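Local coordinates for uncharacterized protein (Parabacteroides merdae, PDB 4MXN) that is a putative glycosyl hydrolase of family 28, related to pectate lyase-like proteins, and probably acts on polysaccharide, although its substrate is not known, at residues Arg39-Ala44 and Gly66-Lys71; Val60-Thr65 and Val83-Pro88; Ile76-Gly81 and Gly117-Arg122; Pro148-Met153 and Gln167-Val172; Val159-Val164 and Asp185-Asn190. One frame throughout, in Å; residues are numbered along the deposited sequence. Where two conformers were deposited one is given.

Contact 1 of 5, residues Arg39-Ala44 and Gly66-Lys71; sequences RSIQRA and GSIELK
Gln-42 reaches from the helix to the backbone of Glu-69 and grips it with both ends of the side-chain amide. OE1 of Gln-42 accepts from Glu-69 N at 2.7 Å, in the carbonyl plane and on a lone pair. NE2 of Gln-42 donates to Glu-69 O at 2.9 Å, nearly straight at 172°, and that oxygen lies in the plane of the glutamine amide. The two bonds close a ring much like one rung of a sheet, with a glutamine amide standing in for a strand, and together they fix the rotation of the amide. Its CG lies anti to the backbone N (chi1 -169°), and the bend at chi2 then turns the amide toward Glu-69. A water extends the grip: it donates to Gln-42 OE1 and, at 2.6 Å, to Ser-67 O. NE2 also donates to Asp-46, the carboxylate that forms a salt bridge with Lys-71.

Ile-68 and Ile-41 supply the apolar half. Their side chains cross at about a right angle, and CG2 of Ile-41 meets both CG2 and CD1 of Ile-68 at 3.8 Å. CB of Glu-69 adds a flank to the amide, 3.5 Å from Gln-42 OE1.

Helix 38-50 thus lies against strand 61-69 near the N-terminal end of the stacked parallel strands. Ile-41 continues onto Leu-56 and Phe-58 of strand 54-58, while the backbone of Ile-68 bonds to Ile-102 and Tyr-104.

Contact 2 of 5, residues Val60-Thr65 and Val83-Pro88; sequences VGRYLT and VLVAVP
The Tyr-63 ring has Val-83 O at one edge, near the ring plane, where its CD1 comes within 3.7 Å of that oxygen; the same ring also packs edge-to-face with Phe-58. The Arg-62 guanidinium is set obliquely to the valines of the partner strand, NH2 lying 3.6 Å from Val-85 CG2, with Val-83 CG1 also near. A bend at chi3 (61°) lays the guanidinium forward along the strand, beside Val-85.

The two strands run parallel, joined by a ladder of five backbone hydrogen bonds, the pairing between successive coils from which a parallel beta-helix of the pectate lyase type is built. Val-83 N, Val-85 N and Val-87 N donate to the carbonyls of Gly-61, Tyr-63 and Thr-65; Tyr-63 N and Thr-65 N donate back to Val-83 O and Val-85 O. Arg-62, Leu-64, Val-83 and Val-85 share one face, Tyr-63 and Leu-84 the other. On the first, Leu-64 CD1 packs 4.0 Å from Val-85 CG1; the leucine side chain also crosses that of Val-87 at about a right angle. On the second, Tyr-63 CB meets Leu-84 CD1. Past that pair, Thr-65 CG2 rests on Leu-84 CG at 3.7 Å.

Strand 82-86 passes the pairing on to strand 118-120 through Leu-84, which bonds Ile-118 and Asp-120. Helix 38-50 covers Thr-65 through Thr-38 and Ile-41; helix 123-136 meets Ala-86 through Val-126.

Contact 3 of 5, residues Ile76-Gly81 and Gly117-Arg122; sequences IRIEEG and GIIDGR
One backbone hydrogen bond joins the segments: Gly-117 N donates to Ile-78 O at 2.7 Å, from above the carbonyl plane and at a bent 145°. Close by, Gly-117 CA, with no side chain, comes within 3.2 Å of Glu-79 O. The bond ties the end of strand 74-78 to the start of strand 118-120, at a bend between faces of the beta-helix coil.

The apolar contact belongs to Ile-78 and Ile-119, whose side chains cross at about a right angle. CD1 of Ile-78 meets CG1 of Ile-119 at 3.6 Å. With CG1 anti to the carbonyl carbon (chi1 -55°), Ile-78 turns its other branch, CG2, to the backbone at Ile-118 O, 3.7 Å away.

Charged groups are paired within 76-81. Arg-77 holds Glu-79 side-on, NE to OE2 and NH2 to OE1, each at 3.1 Å. In 117-122, Asp-120 OD1 accepts from Arg-122 N, an Asx turn just before helix 123-136.

The chemistry is thus divided, with apolar isoleucines and a glycine at the meeting point and the ion pair off to one side. Arg-77 NH1 has further, weak partners in Glu-162 and Gln-163, so its charge is probably shared among several acceptors.

Contact 4 of 5, residues Pro148-Met153 and Gln167-Val172; sequences PALICM and QDAANV
Pro-148 meets Ala-170 first, its ring CD lying 3.8 Å from the alanine CB, while its carbonyl faces the turn of the other segment. Pro-148 O is 3.4 Å from that same CB, and it takes a hydrogen bond from a water at 2.8 Å. This water in turn accepts from Ala-170 N, so it bridges the two backbones. CB of Asn-171 also sits beside Pro-148 O, and the asparagine amide is turned to Ala-147 O, which its ND2 bonds.

At Ala-149 the contact passes to Val-172. Val-172 O lies 3.1 Å from Ala-149 CA in a CA-H...O contact, and Ala-149 CB is beside the same oxygen.

Leu-150 N makes a weak hydrogen bond to Val-172 O at 3.4 Å. The leucine side chain carries most of the apolar contact: with CG anti to the carbonyl carbon (chi1 -66°), it reaches past the corner of the chain to the loop. There CG packs 3.7 Å from Ala-169 CB, and CD1 comes within 3.5 Å of Gln-167 N. Farther on, Cys-152 forms a disulfide with Cys-99.

Small side chains let the two backbones come close at a corner of the coil, and a water and one weak bond are among the polar links between the segments. Arg-127 and Arg-196 bond the carbonyls of Ala-169, Ala-170 and Asn-171, consistent with a loop held partly through its backbone.

Contact 5 of 5, residues Val159-Val164 and Asp185-Asn190; sequences VKIEQV and DKVVVN
Val-187 spreads its two methyls over the first segment: CG2 meets Ile-161 CG2 at 3.9 Å, and CG1 lies 3.5 Å from Val-164 O. With CG1 anti to the backbone N (chi1 173°), CG2 falls beside that N and faces the isoleucine; the two side chains cross at a slant. Ile-161 CD1 leads off from the contact.

Glu-162 is the unusual conformer: CG stands between its backbone N and carbonyl carbon (chi1 63°) and the chain runs extended beyond it, with CB 3.4 Å from Asp-185 O. A water donates to both Asp-185 OD1 and Ile-161 O.

Three backbone bonds link the segments, about a single parallel bridge between Glu-162 and Asp-185: Asp-185 N to Ile-161 O, Gln-163 N to Asp-185 O, and Val-188 N to Val-164 O at a nearly straight 171°. Gln-163 and Lys-186, both with positive phi, bend the chain at a corner of the beta-helix coil.

Methyls meet on one side, while Glu-162 and Asp-185 share a face of the bridge, their carboxylates 6.0 Å apart (OE1 to OD1). Lys-186 nearby, and Arg-77 as a weak, long partner of Glu-162, could soften the like charge; Gln-163 turns its OE1 to Gly-115 N.

From the N terminus, contact 1 brings strand 61-69 back onto helix 38-50, and contact 2 opens inside that loop and crosses it by pairing the same strand with 82-86. Contact 3 opens inside the loop of contact 2, crosses it, and closes at 117-122, where strand 118-120 lies alongside 82-86. Contacts 4 and 5 come later and cross each other, 148-153 with 167-172 and 159-164 with 185-190. Probable backbone hydrogen bonds tie 117-122 to Gln-167 and Asp-168 to Asn-190. The five therefore step along successive coils of a right-handed parallel beta-helix, as in pectate lyase-like proteins, from the N-terminal helix toward the C-terminal coils.

Contact 1 of 5, residues Arg39-Ala44 and Gly66-Lys71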
# COMPACT_ATOMS: atom_id res chain seq x y z
N ARG A 39 2.28 -13.77 -8.22
CA ARG A 39 3.24 -13.95 -9.31
C ARG A 39 2.73 -13.42 -10.65
O ARG A 39 3.52 -12.83 -11.41
CB ARG A 39 3.65 -15.43 -9.42
CG ARG A 39 4.51 -15.91 -8.22
CD ARG A 39 5.96 -15.42 -8.26
NE ARG A 39 6.67 -16.07 -9.35
CZ ARG A 39 7.44 -17.13 -9.19
NH1 ARG A 39 7.68 -17.61 -7.98
NH2 ARG A 39 8.01 -17.71 -10.24
N SER A 40 1.42 -13.58 -10.94
CA SER A 40 0.88 -13.09 -12.21
C SER A 40 0.78 -11.56 -12.21
O SER A 40 1.06 -10.94 -13.25
CB SER A 40 -0.47 -13.73 -12.53
OG SER A 40 -0.33 -15.14 -12.65
N ILE A 41 0.43 -10.95 -11.05
CA ILE A 41 0.40 -9.48 -10.94
C ILE A 41 1.83 -8.96 -11.13
O ILE A 41 2.04 -8.01 -11.88
CB ILE A 41 -0.21 -9.00 -9.59
CG1 ILE A 41 -1.71 -9.36 -9.47
CG2 ILE A 41 0.01 -7.47 -9.42
CD1 ILE A 41 -2.30 -9.26 -8.04
N GLN A 42 2.82 -9.59 -10.43
CA GLN A 42 4.22 -9.18 -10.53
C GLN A 42 4.72 -9.24 -11.97
O GLN A 42 5.40 -8.32 -12.42
CB GLN A 42 5.13 -10.03 -9.62
CG GLN A 42 6.55 -9.45 -9.49
CD GLN A 42 6.48 -8.06 -8.89
OE1 GLN A 42 5.96 -7.88 -7.79
NE2 GLN A 42 6.90 -7.05 -9.66
N ARG A 43 4.40 -10.34 -12.68
CA ARG A 43 4.83 -10.50 -14.07
C ARG A 43 4.17 -9.42 -14.95
O ARG A 43 4.83 -8.86 -15.84
CB ARG A 43 4.54 -11.91 -14.58
CG ARG A 43 5.03 -12.15 -16.03
CD ARG A 43 6.55 -12.16 -16.20
NE ARG A 43 7.18 -13.32 -15.57
CZ ARG A 43 7.90 -14.24 -16.20
NH1 ARG A 43 8.09 -14.17 -17.51
NH2 ARG A 43 8.43 -15.25 -15.52
N ALA A 44 2.89 -9.09 -14.68
CA ALA A 44 2.21 -8.03 -15.44
C ALA A 44 2.93 -6.68 -15.22
O ALA A 44 3.23 -5.99 -16.18
CB ALA A 44 0.75 -7.94 -15.04
N GLY A 66 -0.32 -11.51 -2.36
CA GLY A 66 0.76 -11.27 -1.43
C GLY A 66 1.41 -9.95 -1.84
O GLY A 66 0.80 -9.16 -2.57
N SER A 67 2.67 -9.73 -1.43
CA SER A 67 3.40 -8.50 -1.74
C SER A 67 3.72 -8.35 -3.22
O SER A 67 4.26 -9.25 -3.86
CB SER A 67 4.68 -8.41 -0.92
OG SER A 67 4.32 -8.21 0.44
N ILE A 68 3.36 -7.17 -3.75
CA ILE A 68 3.59 -6.77 -5.14
C ILE A 68 4.65 -5.69 -5.17
O ILE A 68 4.53 -4.71 -4.44
CB ILE A 68 2.28 -6.25 -5.80
CG1 ILE A 68 1.13 -7.29 -5.75
CG2 ILE A 68 2.53 -5.71 -7.22
CD1 ILE A 68 -0.30 -6.66 -5.71
N GLU A 69 5.68 -5.86 -6.01
CA GLU A 69 6.71 -4.86 -6.17
C GLU A 69 6.40 -4.00 -7.39
O GLU A 69 6.47 -4.46 -8.53
CB GLU A 69 8.09 -5.50 -6.28
CG GLU A 69 9.19 -4.46 -6.39
CD GLU A 69 10.63 -4.94 -6.45
OE1 GLU A 69 10.87 -6.13 -6.71
OE2 GLU A 69 11.52 -4.08 -6.28
N LEU A 70 6.02 -2.74 -7.15
CA LEU A 70 5.72 -1.78 -8.21
C LEU A 70 7.05 -1.39 -8.89
O LEU A 70 8.08 -1.31 -8.23
CB LEU A 70 4.99 -0.55 -7.59
CG LEU A 70 4.25 0.43 -8.48
CD1 LEU A 70 3.48 -0.26 -9.63
CD2 LEU A 70 3.30 1.28 -7.63
N LYS A 71 7.03 -1.25 -10.22
CA LYS A 71 8.26 -0.92 -10.97
C LYS A 71 8.11 0.42 -11.66
O LYS A 71 6.99 0.86 -11.87
CB LYS A 71 8.60 -2.02 -12.00
CG LYS A 71 8.88 -3.41 -11.38
CD LYS A 71 10.22 -3.47 -10.63
CE LYS A 71 10.49 -4.83 -10.03
NZ LYS A 71 10.77 -5.86 -11.06
O HOH W 1 5.75 -9.99 -5.83

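Contact 2 of 5, residues Val60-Thr65 and Val83-Pro88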
# COMPACT_ATOMS: atom_id res chain seq x y z
N VAL A 60 -13.04 -5.06 -11.56
CA VAL A 60 -14.11 -5.42 -10.62
C VAL A 60 -13.81 -6.80 -10.01
O VAL A 60 -13.07 -7.58 -10.61
CB VAL A 60 -15.52 -5.35 -11.30
CG1 VAL A 60 -15.82 -6.60 -12.15
CG2 VAL A 60 -16.63 -5.09 -10.29
N GLY A 61 -14.37 -7.09 -8.84
CA GLY A 61 -14.15 -8.36 -8.16
C GLY A 61 -13.10 -8.29 -7.07
O GLY A 61 -12.57 -7.20 -6.78
N ARG A 62 -12.78 -9.45 -6.47
CA ARG A 62 -11.81 -9.56 -5.37
C ARG A 62 -10.53 -10.23 -5.85
O ARG A 62 -10.60 -11.31 -6.41
CB ARG A 62 -12.41 -10.36 -4.19
CG ARG A 62 -13.64 -9.71 -3.54
CD ARG A 62 -14.18 -10.51 -2.36
NE ARG A 62 -13.21 -10.67 -1.26
CZ ARG A 62 -12.97 -9.74 -0.33
NH1 ARG A 62 -13.59 -8.57 -0.36
NH2 ARG A 62 -12.08 -9.98 0.63
N TYR A 63 -9.38 -9.60 -5.63
CA TYR A 63 -8.11 -10.13 -6.11
C TYR A 63 -7.21 -10.44 -4.93
O TYR A 63 -6.68 -9.53 -4.28
CB TYR A 63 -7.43 -9.15 -7.07
CG TYR A 63 -8.26 -8.82 -8.30
CD1 TYR A 63 -9.15 -7.74 -8.30
CD2 TYR A 63 -8.09 -9.51 -9.49
CE1 TYR A 63 -9.88 -7.40 -9.43
CE2 TYR A 63 -8.79 -9.16 -10.65
CZ TYR A 63 -9.69 -8.11 -10.61
OH TYR A 63 -10.40 -7.77 -11.73
N LEU A 64 -7.04 -11.73 -4.63
CA LEU A 64 -6.20 -12.19 -3.54
C LEU A 64 -4.74 -12.01 -3.93
O LEU A 64 -4.38 -12.35 -5.06
CB LEU A 64 -6.50 -13.66 -3.22
CG LEU A 64 -5.92 -14.22 -1.91
CD1 LEU A 64 -6.61 -13.64 -0.68
CD2 LEU A 64 -6.07 -15.76 -1.89
N THR A 65 -3.91 -11.50 -3.02
CA THR A 65 -2.49 -11.29 -3.34
C THR A 65 -1.60 -11.24 -2.11
O THR A 65 -2.04 -10.89 -1.01
CB THR A 65 -2.30 -9.97 -4.17
OG1 THR A 65 -0.96 -9.91 -4.67
CG2 THR A 65 -2.58 -8.70 -3.35
N VAL A 83 -11.40 -5.01 -5.28
CA VAL A 83 -10.70 -5.06 -4.00
C VAL A 83 -9.42 -5.86 -4.18
O VAL A 83 -9.50 -6.98 -4.70
CB VAL A 83 -11.55 -5.68 -2.84
CG1 VAL A 83 -10.84 -5.54 -1.48
CG2 VAL A 83 -12.98 -5.12 -2.78
N LEU A 84 -8.27 -5.31 -3.74
CA LEU A 84 -6.99 -6.02 -3.68
C LEU A 84 -6.91 -6.55 -2.23
O LEU A 84 -6.88 -5.75 -1.29
CB LEU A 84 -5.84 -5.06 -4.05
CG LEU A 84 -4.50 -5.70 -4.43
CD1 LEU A 84 -4.64 -6.63 -5.67
CD2 LEU A 84 -3.46 -4.64 -4.69
N VAL A 85 -7.05 -7.87 -2.02
CA VAL A 85 -7.13 -8.40 -0.66
C VAL A 85 -5.87 -9.19 -0.26
O VAL A 85 -5.37 -10.02 -1.00
CB VAL A 85 -8.45 -9.21 -0.42
CG1 VAL A 85 -8.70 -10.27 -1.48
CG2 VAL A 85 -8.50 -9.83 0.98
N ALA A 86 -5.36 -8.91 0.92
CA ALA A 86 -4.21 -9.60 1.47
C ALA A 86 -4.54 -11.06 1.80
O ALA A 86 -5.55 -11.36 2.44
CB ALA A 86 -3.76 -8.90 2.74
N VAL A 87 -3.66 -11.98 1.37
CA VAL A 87 -3.73 -13.39 1.74
C VAL A 87 -3.29 -13.50 3.23
O VAL A 87 -2.35 -12.81 3.60
CB VAL A 87 -2.86 -14.25 0.78
CG1 VAL A 87 -1.37 -13.88 0.85
CG2 VAL A 87 -3.07 -15.74 1.02
N PRO A 88 -3.97 -14.29 4.10
CA PRO A 88 -3.57 -14.31 5.53
C PRO A 88 -2.40 -15.26 5.76
O PRO A 88 -2.54 -16.29 6.40
CB PRO A 88 -4.84 -14.80 6.24
CG PRO A 88 -5.55 -15.63 5.23
CD PRO A 88 -5.17 -15.11 3.85

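Contact 3 of 5, residues Ile76-Gly81 and Gly117-Arg122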
# COMPACT_ATOMS: atom_id res chain seq x y z
N ILE A 76 -0.74 1.20 -10.83
CA ILE A 76 -1.73 0.18 -10.55
C ILE A 76 -3.04 0.89 -10.28
O ILE A 76 -3.10 1.76 -9.42
CB ILE A 76 -1.30 -0.77 -9.39
CG1 ILE A 76 -0.21 -1.77 -9.86
CG2 ILE A 76 -2.53 -1.52 -8.80
CD1 ILE A 76 0.55 -2.52 -8.72
N ARG A 77 -4.10 0.52 -11.02
CA ARG A 77 -5.41 1.10 -10.80
C ARG A 77 -6.34 0.04 -10.23
O ARG A 77 -6.54 -0.99 -10.86
CB ARG A 77 -6.01 1.66 -12.11
CG ARG A 77 -5.17 2.74 -12.82
CD ARG A 77 -5.57 4.15 -12.47
NE ARG A 77 -7.02 4.36 -12.54
CZ ARG A 77 -7.63 5.42 -12.03
NH1 ARG A 77 -6.91 6.38 -11.45
NH2 ARG A 77 -8.95 5.53 -12.09
N ILE A 78 -6.92 0.30 -9.06
CA ILE A 78 -7.91 -0.57 -8.41
C ILE A 78 -9.22 0.18 -8.58
O ILE A 78 -9.45 1.15 -7.86
CB ILE A 78 -7.54 -0.92 -6.94
CG1 ILE A 78 -6.11 -1.53 -6.89
CG2 ILE A 78 -8.57 -1.92 -6.36
CD1 ILE A 78 -5.34 -1.13 -5.73
N GLU A 79 -10.02 -0.18 -9.59
CA GLU A 79 -11.21 0.61 -9.89
C GLU A 79 -12.32 0.38 -8.86
O GLU A 79 -12.24 -0.58 -8.09
CB GLU A 79 -11.71 0.37 -11.32
CG GLU A 79 -10.67 0.65 -12.40
CD GLU A 79 -10.11 2.05 -12.57
OE1 GLU A 79 -10.70 3.03 -12.05
OE2 GLU A 79 -9.07 2.17 -13.26
N GLU A 80 -13.33 1.29 -8.84
CA GLU A 80 -14.46 1.18 -7.94
C GLU A 80 -15.11 -0.19 -8.11
O GLU A 80 -15.31 -0.63 -9.23
CB GLU A 80 -15.47 2.32 -8.17
CG GLU A 80 -16.29 2.59 -6.92
CD GLU A 80 -17.19 3.81 -6.95
OE1 GLU A 80 -17.96 3.96 -7.93
OE2 GLU A 80 -17.17 4.59 -5.97
N GLY A 81 -15.35 -0.87 -7.01
CA GLY A 81 -15.92 -2.21 -7.07
C GLY A 81 -14.87 -3.30 -7.06
O GLY A 81 -15.21 -4.48 -6.93
N GLY A 117 -11.20 1.90 -5.88
CA GLY A 117 -11.27 0.59 -5.25
C GLY A 117 -10.64 0.57 -3.87
O GLY A 117 -10.25 1.61 -3.34
N ILE A 118 -10.49 -0.64 -3.30
CA ILE A 118 -10.01 -0.86 -1.94
C ILE A 118 -8.79 -1.78 -1.93
O ILE A 118 -8.71 -2.71 -2.73
CB ILE A 118 -11.18 -1.49 -1.07
CG1 ILE A 118 -12.40 -0.55 -0.96
CG2 ILE A 118 -10.72 -1.99 0.34
CD1 ILE A 118 -13.77 -1.26 -0.54
N ILE A 119 -7.85 -1.50 -1.02
CA ILE A 119 -6.73 -2.36 -0.64
C ILE A 119 -7.07 -2.80 0.79
O ILE A 119 -7.15 -1.96 1.69
CB ILE A 119 -5.32 -1.75 -0.77
CG1 ILE A 119 -5.12 -1.09 -2.15
CG2 ILE A 119 -4.26 -2.84 -0.51
CD1 ILE A 119 -3.71 -0.33 -2.35
N ASP A 120 -7.37 -4.11 0.97
CA ASP A 120 -7.83 -4.70 2.23
C ASP A 120 -6.72 -5.53 2.88
O ASP A 120 -6.33 -6.58 2.36
CB ASP A 120 -9.09 -5.56 1.99
CG ASP A 120 -9.77 -6.15 3.24
OD1 ASP A 120 -9.17 -6.07 4.35
OD2 ASP A 120 -10.86 -6.73 3.11
N GLY A 121 -6.27 -5.05 4.04
CA GLY A 121 -5.16 -5.66 4.78
C GLY A 121 -5.44 -6.91 5.57
O GLY A 121 -4.48 -7.60 5.96
N ARG A 122 -6.74 -7.21 5.85
CA ARG A 122 -7.15 -8.39 6.64
C ARG A 122 -6.26 -8.55 7.88
O ARG A 122 -5.74 -9.62 8.15
CB ARG A 122 -7.12 -9.66 5.77
CG ARG A 122 -8.13 -9.61 4.62
CD ARG A 122 -8.75 -10.94 4.31
NE ARG A 122 -9.47 -11.55 5.43
CZ ARG A 122 -9.30 -12.81 5.82
NH1 ARG A 122 -8.43 -13.59 5.20
NH2 ARG A 122 -10.01 -13.29 6.84

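Contact 4 of 5, residues Pro148-Met153 and Gln167-Val172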
# COMPACT_ATOMS: atom_id res chain seq x y z
N PRO A 148 2.68 -6.66 7.14
CA PRO A 148 2.89 -5.70 6.07
C PRO A 148 2.03 -4.46 6.18
O PRO A 148 0.89 -4.48 6.65
CB PRO A 148 2.49 -6.49 4.81
CG PRO A 148 1.46 -7.44 5.28
CD PRO A 148 1.86 -7.81 6.69
N ALA A 149 2.58 -3.37 5.65
CA ALA A 149 1.85 -2.14 5.45
C ALA A 149 0.96 -2.35 4.21
O ALA A 149 1.10 -3.36 3.52
CB ALA A 149 2.83 -0.99 5.22
N LEU A 150 0.05 -1.42 3.92
CA LEU A 150 -0.73 -1.57 2.68
C LEU A 150 0.11 -1.07 1.51
O LEU A 150 0.18 -1.74 0.48
CB LEU A 150 -2.09 -0.88 2.76
CG LEU A 150 -3.05 -1.47 3.77
CD1 LEU A 150 -4.25 -0.58 3.96
CD2 LEU A 150 -3.54 -2.83 3.38
N ILE A 151 0.78 0.08 1.71
CA ILE A 151 1.68 0.74 0.74
C ILE A 151 2.98 1.13 1.44
O ILE A 151 2.95 1.69 2.54
CB ILE A 151 0.97 1.99 0.13
CG1 ILE A 151 -0.17 1.61 -0.83
CG2 ILE A 151 1.95 2.98 -0.50
CD1 ILE A 151 -1.16 2.85 -1.10
N CYS A 152 4.12 0.85 0.80
CA CYS A 152 5.43 1.25 1.32
C CYS A 152 6.34 1.66 0.16
O CYS A 152 6.62 0.83 -0.71
CB CYS A 152 6.06 0.15 2.16
SG CYS A 152 7.65 0.60 2.91
N MSE A 153 6.80 2.92 0.16
CA MSE A 153 7.73 3.43 -0.86
C MSE A 153 9.02 3.87 -0.22
O MSE A 153 9.01 4.66 0.72
CB MSE A 153 7.13 4.60 -1.66
CG MSE A 153 6.34 4.17 -2.86
SE MSE A 153 4.45 4.11 -2.42
CE MSE A 153 3.85 3.16 -4.02
N GLN A 167 -7.73 -0.04 3.64
CA GLN A 167 -8.54 -0.58 4.72
C GLN A 167 -7.86 -1.67 5.52
O GLN A 167 -7.36 -2.66 4.96
CB GLN A 167 -9.84 -1.11 4.12
CG GLN A 167 -10.81 -1.79 5.08
CD GLN A 167 -12.08 -2.16 4.36
OE1 GLN A 167 -12.88 -1.30 3.99
NE2 GLN A 167 -12.25 -3.42 4.07
N ASP A 168 -7.97 -1.54 6.85
CA ASP A 168 -7.61 -2.57 7.84
C ASP A 168 -6.19 -3.09 7.64
O ASP A 168 -5.94 -4.29 7.59
CB ASP A 168 -8.64 -3.72 7.76
CG ASP A 168 -8.51 -4.76 8.84
OD1 ASP A 168 -8.25 -4.38 10.01
OD2 ASP A 168 -8.68 -5.97 8.52
N ALA A 169 -5.25 -2.16 7.56
CA ALA A 169 -3.84 -2.41 7.42
C ALA A 169 -3.34 -3.35 8.53
O ALA A 169 -3.70 -3.15 9.69
CB ALA A 169 -3.08 -1.09 7.46
N ALA A 170 -2.50 -4.35 8.16
CA ALA A 170 -1.91 -5.29 9.12
C ALA A 170 -0.84 -4.61 9.97
O ALA A 170 -0.46 -5.11 11.02
CB ALA A 170 -1.30 -6.48 8.39
N ASN A 171 -0.35 -3.46 9.49
CA ASN A 171 0.65 -2.67 10.20
C ASN A 171 0.24 -1.20 10.04
O ASN A 171 -0.86 -0.85 10.44
CB ASN A 171 2.05 -3.01 9.69
CG ASN A 171 3.14 -2.81 10.73
OD1 ASN A 171 3.08 -1.91 11.56
ND2 ASN A 171 4.17 -3.63 10.68
N VAL A 172 1.06 -0.36 9.42
CA VAL A 172 0.77 1.05 9.11
C VAL A 172 0.12 1.02 7.72
O VAL A 172 0.41 0.10 6.96
CB VAL A 172 2.06 1.92 9.23
CG1 VAL A 172 1.88 3.32 8.64
CG2 VAL A 172 2.51 2.03 10.68
O HOH W 2 -1.61 -4.64 5.45

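Contact 5 of 5, residues Val159-Val164 and Asp185-Asn190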
# COMPACT_ATOMS: atom_id res chain seq x y z
N VAL A 159 6.00 10.00 -7.19
CA VAL A 159 5.04 9.00 -6.72
C VAL A 159 3.65 9.63 -6.67
O VAL A 159 3.47 10.65 -6.01
CB VAL A 159 5.47 8.45 -5.34
CG1 VAL A 159 4.43 7.47 -4.78
CG2 VAL A 159 6.86 7.82 -5.39
N LYS A 160 2.67 9.00 -7.33
CA LYS A 160 1.31 9.53 -7.37
C LYS A 160 0.33 8.51 -6.78
O LYS A 160 0.04 7.49 -7.38
CB LYS A 160 0.93 9.91 -8.80
CG LYS A 160 -0.43 10.61 -8.94
CD LYS A 160 -0.77 10.83 -10.40
CE LYS A 160 -2.22 11.18 -10.58
NZ LYS A 160 -2.56 11.41 -12.01
N ILE A 161 -0.18 8.81 -5.58
CA ILE A 161 -1.17 7.97 -4.90
C ILE A 161 -2.47 8.74 -4.89
O ILE A 161 -2.48 9.89 -4.46
CB ILE A 161 -0.73 7.55 -3.45
CG1 ILE A 161 0.72 7.00 -3.38
CG2 ILE A 161 -1.77 6.59 -2.78
CD1 ILE A 161 1.03 5.69 -4.13
N GLU A 162 -3.57 8.13 -5.35
CA GLU A 162 -4.87 8.82 -5.33
C GLU A 162 -6.06 7.87 -5.23
O GLU A 162 -5.96 6.70 -5.60
CB GLU A 162 -5.03 9.72 -6.57
CG GLU A 162 -5.04 9.00 -7.92
CD GLU A 162 -5.41 9.86 -9.12
OE1 GLU A 162 -5.63 11.08 -8.96
OE2 GLU A 162 -5.49 9.29 -10.23
N GLN A 163 -7.19 8.41 -4.73
CA GLN A 163 -8.57 7.89 -4.71
C GLN A 163 -8.81 6.60 -3.93
O GLN A 163 -9.95 6.36 -3.53
CB GLN A 163 -9.07 7.62 -6.15
CG GLN A 163 -8.95 8.78 -7.13
CD GLN A 163 -9.23 8.28 -8.53
OE1 GLN A 163 -8.44 7.50 -9.11
NE2 GLN A 163 -10.36 8.68 -9.08
N VAL A 164 -7.78 5.73 -3.82
CA VAL A 164 -7.94 4.41 -3.19
C VAL A 164 -8.40 4.48 -1.72
O VAL A 164 -8.15 5.46 -1.02
CB VAL A 164 -6.66 3.53 -3.30
CG1 VAL A 164 -6.41 3.10 -4.74
CG2 VAL A 164 -5.42 4.22 -2.71
N ASP A 185 -3.56 12.06 -2.95
CA ASP A 185 -4.79 12.83 -3.17
C ASP A 185 -6.07 12.02 -3.04
O ASP A 185 -6.18 10.98 -3.66
CB ASP A 185 -4.74 13.45 -4.58
CG ASP A 185 -3.84 14.66 -4.71
OD1 ASP A 185 -2.64 14.47 -4.95
OD2 ASP A 185 -4.35 15.79 -4.57
N LYS A 186 -7.06 12.52 -2.27
CA LYS A 186 -8.40 11.90 -2.12
C LYS A 186 -8.32 10.42 -1.62
O LYS A 186 -9.15 9.58 -1.98
CB LYS A 186 -9.20 11.98 -3.45
CG LYS A 186 -9.30 13.41 -4.02
CD LYS A 186 -9.67 13.41 -5.51
CE LYS A 186 -9.52 14.78 -6.12
NZ LYS A 186 -8.11 15.05 -6.52
N VAL A 187 -7.33 10.12 -0.77
CA VAL A 187 -7.17 8.76 -0.25
C VAL A 187 -7.99 8.63 1.04
O VAL A 187 -8.09 9.58 1.80
CB VAL A 187 -5.67 8.35 -0.06
CG1 VAL A 187 -5.52 6.99 0.64
CG2 VAL A 187 -4.94 8.32 -1.40
N VAL A 188 -8.61 7.48 1.25
CA VAL A 188 -9.39 7.23 2.45
C VAL A 188 -8.67 6.12 3.22
O VAL A 188 -8.37 5.08 2.64
CB VAL A 188 -10.87 6.87 2.14
CG1 VAL A 188 -11.62 6.40 3.40
CG2 VAL A 188 -11.60 8.04 1.45
N VAL A 189 -8.36 6.35 4.52
CA VAL A 189 -7.76 5.30 5.35
C VAL A 189 -8.83 4.86 6.35
O VAL A 189 -9.30 5.67 7.15
CB VAL A 189 -6.42 5.67 6.05
CG1 VAL A 189 -5.91 4.50 6.89
CG2 VAL A 189 -5.36 6.10 5.04
N ASN A 190 -9.26 3.58 6.25
CA ASN A 190 -10.25 2.98 7.16
C ASN A 190 -9.49 2.06 8.09
O ASN A 190 -8.84 1.14 7.63
CB ASN A 190 -11.37 2.25 6.41
CG ASN A 190 -12.33 3.17 5.70
OD1 ASN A 190 -12.63 4.27 6.17
ND2 ASN A 190 -12.90 2.71 4.61
O HOH W 3 -1.81 12.13 -6.00